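PDB 4MIY: inositol 2-dehydrogenase/D-chiro-inositol 3-dehydrogenase from Lactobacillus casei, which oxidises myo-inositol to 2-keto-myo-inositol and D-chiro-inositol to 1-keto-D-chiro-inositol, using NAD as the hydride acceptor. Local coordinates for residues 16-21 / 46-51; 127-132 / 283-288. All coordinates share one frame; numbering follows the deposited sequence.

From the N terminus, strand 3-8 leads into helix 12-24, and interaction 1 closes a short loop when the chain, having run through strand 28-34 and helix 38-47, brings residues 46-51 back against residues 16-21. It ties helix 12-24 to the turn after helix 38-47 within the NAD-binding Rossmann fold. Interaction 2 opens just past strand 121-123, an edge strand of the parallel sheet, and closes a far longer loop, through most of the C-terminal alpha/beta domain, when helix 279-294 returns to residues 127-132. The two loops follow in series and do not cross. The contact centres lie about 20 Å apart, yet Leu21 and His17 pack on Val286, so the contacts adjoin through helix 12-24 packing on residues 283-288.

Interaction 1: 16-21 / 46-51; sequences AHIDRL and RDFHLN
Phe48 lays one face of its ring against Ile18, whose CG2 methyl sits 4.0 Å from the ring centroid and 24° off the ring normal, a CH-pi contact displaced toward the CG-CD2 side of the rim. Because Ile18 holds CG2 anti to its backbone N (with CG1 at chi1 -67°), this methyl leaves the helix toward Phe48, and a beta-branched residue can spare one branch for the ring while its side chain also reaches Val7 of strand 3-8. On the other side of the ring's long axis, CE1 meets Asp19 CB at 3.7 Å. The Asp19 carboxylate is turned 43° from the ring plane, and its OD1 is bonded to Asn23 one helical turn on, so the aspartate offers its methylene to the phenyl and its charge to a polar partner. The contact joins helix 12-24, the first of the Rossmann fold, which follows the glycine-rich turn expected at the dinucleotide, to the turn that follows helix 38-47. Helix 38-47 ends here in a Schellman motif: His49, at positive phi, is the C' residue, with His49 N bonded to Arg46 O and Leu50 N to Val45 O. That turn redirects the chain so that Leu50 also faces helix 12-24, its CD1 lying 4.2 Å from Ile18 CG2, while the same leucine touches Val30 of the central sheet.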
loop_
_atom_site.group_PDB
_atom_site.type_symbol
_atom_site.label_atom_id
_atom_site.label_comp_id
_atom_site.label_asym_id
_atom_site.label_seq_id
_atom_site.Cartn_x
_atom_site.Cartn_y
_atom_site.Cartn_z
ATOM N N ALA A 16 24.539 19.312 16.408
ATOM C CA ALA A 16 23.403 18.420 16.481
ATOM C C ALA A 16 23.609 17.298 17.498
ATOM O O ALA A 16 22.706 16.922 18.153
ATOM C CB ALA A 16 23.091 17.864 15.120
ATOM N N HIS A 17 24.826 16.813 17.608
ATOM C CA HIS A 17 25.172 15.865 18.670
ATOM C C HIS A 17 25.129 16.513 20.056
ATOM O O HIS A 17 24.704 15.922 20.989
ATOM C CB HIS A 17 26.516 15.233 18.428
ATOM C CG HIS A 17 26.494 14.123 17.440
ATOM N ND1 HIS A 17 25.464 13.229 17.366
ATOM C CD2 HIS A 17 27.387 13.746 16.511
ATOM C CE1 HIS A 17 25.711 12.364 16.414
ATOM N NE2 HIS A 17 26.881 12.643 15.889
ATOM N N ILE A 18 25.588 17.748 20.154
ATOM C CA ILE A 18 25.447 18.487 21.396
ATOM C C ILE A 18 24.010 18.654 21.805
ATOM O O ILE A 18 23.666 18.486 22.931
ATOM C CB ILE A 18 26.134 19.874 21.319
ATOM C CG1 ILE A 18 27.631 19.690 21.208
ATOM C CG2 ILE A 18 25.709 20.771 22.470
ATOM C CD1 ILE A 18 28.375 20.976 20.981
ATOM N N ASP A 19 23.178 19.012 20.848
ATOM C CA ASP A 19 21.763 19.099 21.082
ATOM C C ASP A 19 21.188 17.760 21.593
ATOM O O ASP A 19 20.401 17.724 22.492
ATOM C CB ASP A 19 21.058 19.523 19.792
ATOM C CG ASP A 19 19.607 19.735 19.984
ATOM O OD1 ASP A 19 19.267 20.528 20.832
ATOM O OD2 ASP A 19 18.818 19.087 19.308
ATOM N N ARG A 20 21.622 16.684 20.972
ATOM C CA ARG A 20 21.231 15.353 21.387
ATOM C C ARG A 20 21.607 15.088 22.833
ATOM O O ARG A 20 20.793 14.687 23.608
ATOM C CB ARG A 20 21.823 14.281 20.452
ATOM C CG ARG A 20 20.936 13.990 19.247
ATOM C CD ARG A 20 21.408 12.909 18.332
ATOM N NE ARG A 20 22.397 13.354 17.385
ATOM C CZ ARG A 20 22.135 13.914 16.218
ATOM N NH1 ARG A 20 20.910 14.113 15.809
ATOM N NH2 ARG A 20 23.118 14.248 15.449
ATOM N N LEU A 21 22.845 15.376 23.172
ATOM C CA LEU A 21 23.360 15.096 24.491
ATOM C C LEU A 21 22.773 16.006 25.543
ATOM O O LEU A 21 22.662 15.639 26.661
ATOM C CB LEU A 21 24.867 15.174 24.511
ATOM C CG LEU A 21 25.536 14.162 23.606
ATOM C CD1 LEU A 21 26.901 14.554 23.400
ATOM C CD2 LEU A 21 25.504 12.782 24.163
ATOM N N ARG A 46 27.474 28.782 24.198
ATOM C CA ARG A 46 26.495 29.809 24.405
ATOM C C ARG A 46 25.081 29.409 24.013
ATOM O O ARG A 46 24.164 29.565 24.785
ATOM C CB ARG A 46 26.922 31.061 23.657
ATOM C CG ARG A 46 26.117 32.286 23.970
ATOM C CD ARG A 46 26.782 33.568 23.390
ATOM N NE ARG A 46 27.115 33.426 21.975
ATOM C CZ ARG A 46 28.346 33.384 21.503
ATOM N NH1 ARG A 46 29.363 33.511 22.312
ATOM N NH2 ARG A 46 28.557 33.242 20.216
ATOM N N ASP A 47 24.933 28.900 22.804
ATOM C CA ASP A 47 23.647 28.594 22.229
ATOM C C ASP A 47 22.917 27.489 22.965
ATOM O O ASP A 47 21.727 27.484 23.065
ATOM C CB ASP A 47 23.804 28.210 20.761
ATOM C CG ASP A 47 24.226 29.378 19.870
ATOM O OD1 ASP A 47 24.205 30.530 20.319
ATOM O OD2 ASP A 47 24.576 29.119 18.701
ATOM N N PHE A 48 23.676 26.548 23.490
ATOM C CA PHE A 48 23.101 25.407 24.173
ATOM C C PHE A 48 23.203 25.523 25.673
ATOM O O PHE A 48 22.902 24.602 26.372
ATOM C CB PHE A 48 23.784 24.128 23.680
ATOM C CG PHE A 48 23.499 23.818 22.265
ATOM C CD1 PHE A 48 22.314 23.273 21.917
ATOM C CD2 PHE A 48 24.399 24.085 21.300
ATOM C CE1 PHE A 48 22.033 23.015 20.642
ATOM C CE2 PHE A 48 24.115 23.832 20.029
ATOM C CZ PHE A 48 22.930 23.276 19.704
ATOM N N HIS A 49 23.663 26.667 26.142
ATOM C CA HIS A 49 23.733 26.953 27.578
ATOM C C HIS A 49 24.474 25.943 28.386
ATOM O O HIS A 49 23.985 25.503 29.386
ATOM C CB HIS A 49 22.368 27.046 28.189
ATOM C CG HIS A 49 21.537 28.130 27.626
ATOM N ND1 HIS A 49 21.588 28.499 26.307
ATOM C CD2 HIS A 49 20.624 28.927 28.205
ATOM C CE1 HIS A 49 20.728 29.466 26.090
ATOM N NE2 HIS A 49 20.130 29.745 27.226
ATOM N N LEU A 50 25.642 25.596 27.922
ATOM C CA LEU A 50 26.449 24.582 28.495
ATOM C C LEU A 50 27.289 25.153 29.614
ATOM O O LEU A 50 27.698 26.281 29.558
ATOM C CB LEU A 50 27.385 24.062 27.436
ATOM C CG LEU A 50 26.831 23.394 26.194
ATOM C CD1 LEU A 50 27.911 22.849 25.422
ATOM C CD2 LEU A 50 25.896 22.301 26.551
ATOM N N ASN A 51 27.501 24.348 30.635
ATOM C CA ASN A 51 28.519 24.604 31.611
ATOM C C ASN A 51 29.749 23.879 31.152
ATOM O O ASN A 51 29.971 22.747 31.512
ATOM C CB ASN A 51 28.072 24.154 33.006
ATOM C CG ASN A 51 29.173 24.280 34.033
ATOM O OD1 ASN A 51 29.485 25.358 34.461
ATOM N ND2 ASN A 51 29.758 23.170 34.424
#

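Interaction 2: 127-132 / 283-288; sequences RRYDQG and NTEVQE
Tyr129 reaches across to helix 279-294 along its whole length, beginning at CB, which lies 4.2 Å from both CB and CG2 of Thr284. CG stands anti to the carbonyl carbon, and the ring is carried over the backbone of Glu285. There CG is 3.8 Å from both CA and CB of that residue. CD1 is flanked obliquely by the Thr284 methyl, CG2, while CD2 makes the close approach to Glu285 CB at 3.5 Å. The alpha carbon of Glu285 sits almost exactly above the middle of the ring, 3.7 Å from the centroid and 5° off the normal, so a C-H of the helix backbone forms a CH-pi contact with the aromatic face. Farther out, CE1 passes beside the carboxylate of Glu288, and the hydroxyl donates to Glu288 OE1 at 2.5 Å.

A flat, long residue with a polar end suits this place: its face can lie on the helix while its hydroxyl meets a glutamate one turn farther along. Glu288 extends its chain, with CG anti to the backbone N, to bring the carboxylate to the ring's edge. The two planes are 69° apart, and OE1 is met from 39° out of the carboxylate plane. Tyr129 lies in the connection between strand 121-123, an edge strand of the parallel Rossmann sheet, and helix 131-141; its carbonyl is bonded to Gln280, which also bonds Thr284 OG1. The cofactor is not far off, the Glu285 side chain lying about 6 Å from the bound NAD. So short a phenol-carboxylate bond suggests a strong, charge-assisted interaction, with Glu288 probably ionised and the proton remaining largely on the phenol.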
loop_
_atom_site.group_PDB
_atom_site.type_symbol
_atom_site.label_atom_id
_atom_site.label_comp_id
_atom_site.label_asym_id
_atom_site.label_seq_id
_atom_site.Cartn_x
_atom_site.Cartn_y
_atom_site.Cartn_z
ATOM N N ARG A 127 22.712 3.935 10.257
ATOM C CA ARG A 127 21.703 3.141 9.585
ATOM C C ARG A 127 21.343 1.900 10.344
ATOM O O ARG A 127 20.259 1.456 10.283
ATOM C CB ARG A 127 22.158 2.733 8.205
ATOM C CG ARG A 127 22.327 3.865 7.230
ATOM C CD ARG A 127 21.021 4.228 6.580
ATOM N NE ARG A 127 21.165 5.050 5.390
ATOM C CZ ARG A 127 21.268 4.585 4.160
ATOM N NH1 ARG A 127 21.233 3.304 3.913
ATOM N NH2 ARG A 127 21.394 5.420 3.166
ATOM N N ARG A 128 22.309 1.363 11.064
ATOM C CA ARG A 128 22.126 0.115 11.757
ATOM C C ARG A 128 21.112 0.292 12.874
ATOM O O ARG A 128 20.572 -0.660 13.348
ATOM C CB ARG A 128 23.449 -0.388 12.332
ATOM C CG ARG A 128 24.485 -0.730 11.329
ATOM C CD ARG A 128 25.620 -1.492 11.977
ATOM N NE ARG A 128 26.802 -1.606 11.132
ATOM C CZ ARG A 128 27.785 -2.452 11.357
ATOM N NH1 ARG A 128 27.740 -3.261 12.382
ATOM N NH2 ARG A 128 28.808 -2.489 10.542
ATOM N N TYR A 129 20.857 1.532 13.241
ATOM C CA TYR A 129 19.974 1.839 14.349
ATOM C C TYR A 129 18.568 2.254 13.919
ATOM O O TYR A 129 17.703 2.443 14.719
ATOM C CB TYR A 129 20.597 2.917 15.212
ATOM C CG TYR A 129 21.849 2.476 15.952
ATOM C CD1 TYR A 129 21.771 1.882 17.167
ATOM C CD2 TYR A 129 23.081 2.668 15.413
ATOM C CE1 TYR A 129 22.881 1.473 17.816
ATOM C CE2 TYR A 129 24.201 2.281 16.058
ATOM C CZ TYR A 129 24.108 1.688 17.261
ATOM O OH TYR A 129 25.212 1.290 17.948
ATOM N N ASP A 130 18.388 2.412 12.634
ATOM C CA ASP A 130 17.093 2.762 12.121
ATOM C C ASP A 130 16.134 1.614 12.326
ATOM O O ASP A 130 16.433 0.505 12.030
ATOM C CB ASP A 130 17.189 3.105 10.653
ATOM C CG ASP A 130 15.848 3.428 10.048
ATOM O OD1 ASP A 130 15.370 4.516 10.304
ATOM O OD2 ASP A 130 15.324 2.576 9.329
ATOM N N GLN A 131 14.976 1.925 12.871
ATOM C CA GLN A 131 14.028 0.899 13.249
ATOM C C GLN A 131 13.613 -0.012 12.109
ATOM O O GLN A 131 13.530 -1.187 12.289
ATOM C CB GLN A 131 12.824 1.508 13.958
ATOM C CG GLN A 131 13.208 1.982 15.333
ATOM C CD GLN A 131 12.097 2.561 16.169
ATOM O OE1 GLN A 131 10.942 2.262 15.980
ATOM N NE2 GLN A 131 12.469 3.348 17.145
ATOM N N GLY A 132 13.373 0.558 10.950
ATOM C CA GLY A 132 12.965 -0.229 9.813
ATOM C C GLY A 132 14.028 -1.137 9.243
ATOM O O GLY A 132 13.789 -2.249 8.943
ATOM N N ASN A 283 19.430 9.412 17.411
ATOM C CA ASN A 283 19.108 9.368 18.803
ATOM C C ASN A 283 19.432 8.008 19.398
ATOM O O ASN A 283 20.076 7.938 20.388
ATOM C CB ASN A 283 17.646 9.690 19.025
ATOM C CG ASN A 283 17.344 11.159 18.892
ATOM O OD1 ASN A 283 18.204 11.979 18.895
ATOM N ND2 ASN A 283 16.085 11.466 18.743
ATOM N N THR A 284 19.020 6.941 18.741
ATOM C CA THR A 284 19.254 5.602 19.247
ATOM C C THR A 284 20.732 5.231 19.348
ATOM O O THR A 284 21.164 4.664 20.316
ATOM C CB THR A 284 18.482 4.572 18.424
ATOM O OG1 THR A 284 17.093 4.859 18.517
ATOM C CG2 THR A 284 18.717 3.188 18.938
ATOM N N GLU A 285 21.471 5.610 18.340
ATOM C CA GLU A 285 22.885 5.372 18.264
ATOM C C GLU A 285 23.669 6.038 19.383
ATOM O O GLU A 285 24.442 5.422 20.038
ATOM C CB GLU A 285 23.335 5.857 16.909
ATOM C CG GLU A 285 24.719 6.235 16.769
ATOM C CD GLU A 285 25.044 6.920 15.435
ATOM O OE1 GLU A 285 25.613 6.245 14.622
ATOM O OE2 GLU A 285 24.779 8.096 15.261
ATOM N N VAL A 286 23.408 7.295 19.609
ATOM C CA VAL A 286 24.083 8.039 20.628
ATOM C C VAL A 286 23.639 7.635 22.030
ATOM O O VAL A 286 24.436 7.561 22.925
ATOM C CB VAL A 286 23.918 9.539 20.394
ATOM C CG1 VAL A 286 24.530 10.300 21.497
ATOM C CG2 VAL A 286 24.544 9.911 19.116
ATOM N N GLN A 287 22.373 7.308 22.205
ATOM C CA GLN A 287 21.931 6.871 23.495
ATOM C C GLN A 287 22.581 5.567 23.872
ATOM O O GLN A 287 22.916 5.365 25.007
ATOM C CB GLN A 287 20.430 6.708 23.538
ATOM C CG GLN A 287 19.889 6.400 24.917
ATOM C CD GLN A 287 20.024 7.549 25.874
ATOM O OE1 GLN A 287 19.318 8.512 25.804
ATOM N NE2 GLN A 287 20.935 7.412 26.792
ATOM N N GLU A 288 22.760 4.679 22.918
ATOM C CA GLU A 288 23.412 3.420 23.202
ATOM C C GLU A 288 24.892 3.622 23.608
ATOM O O GLU A 288 25.360 3.019 24.537
ATOM C CB GLU A 288 23.339 2.484 22.012
ATOM C CG GLU A 288 23.859 1.098 22.293
ATOM C CD GLU A 288 23.969 0.266 21.060
ATOM O OE1 GLU A 288 24.909 0.452 20.316
ATOM O OE2 GLU A 288 23.096 -0.547 20.841
#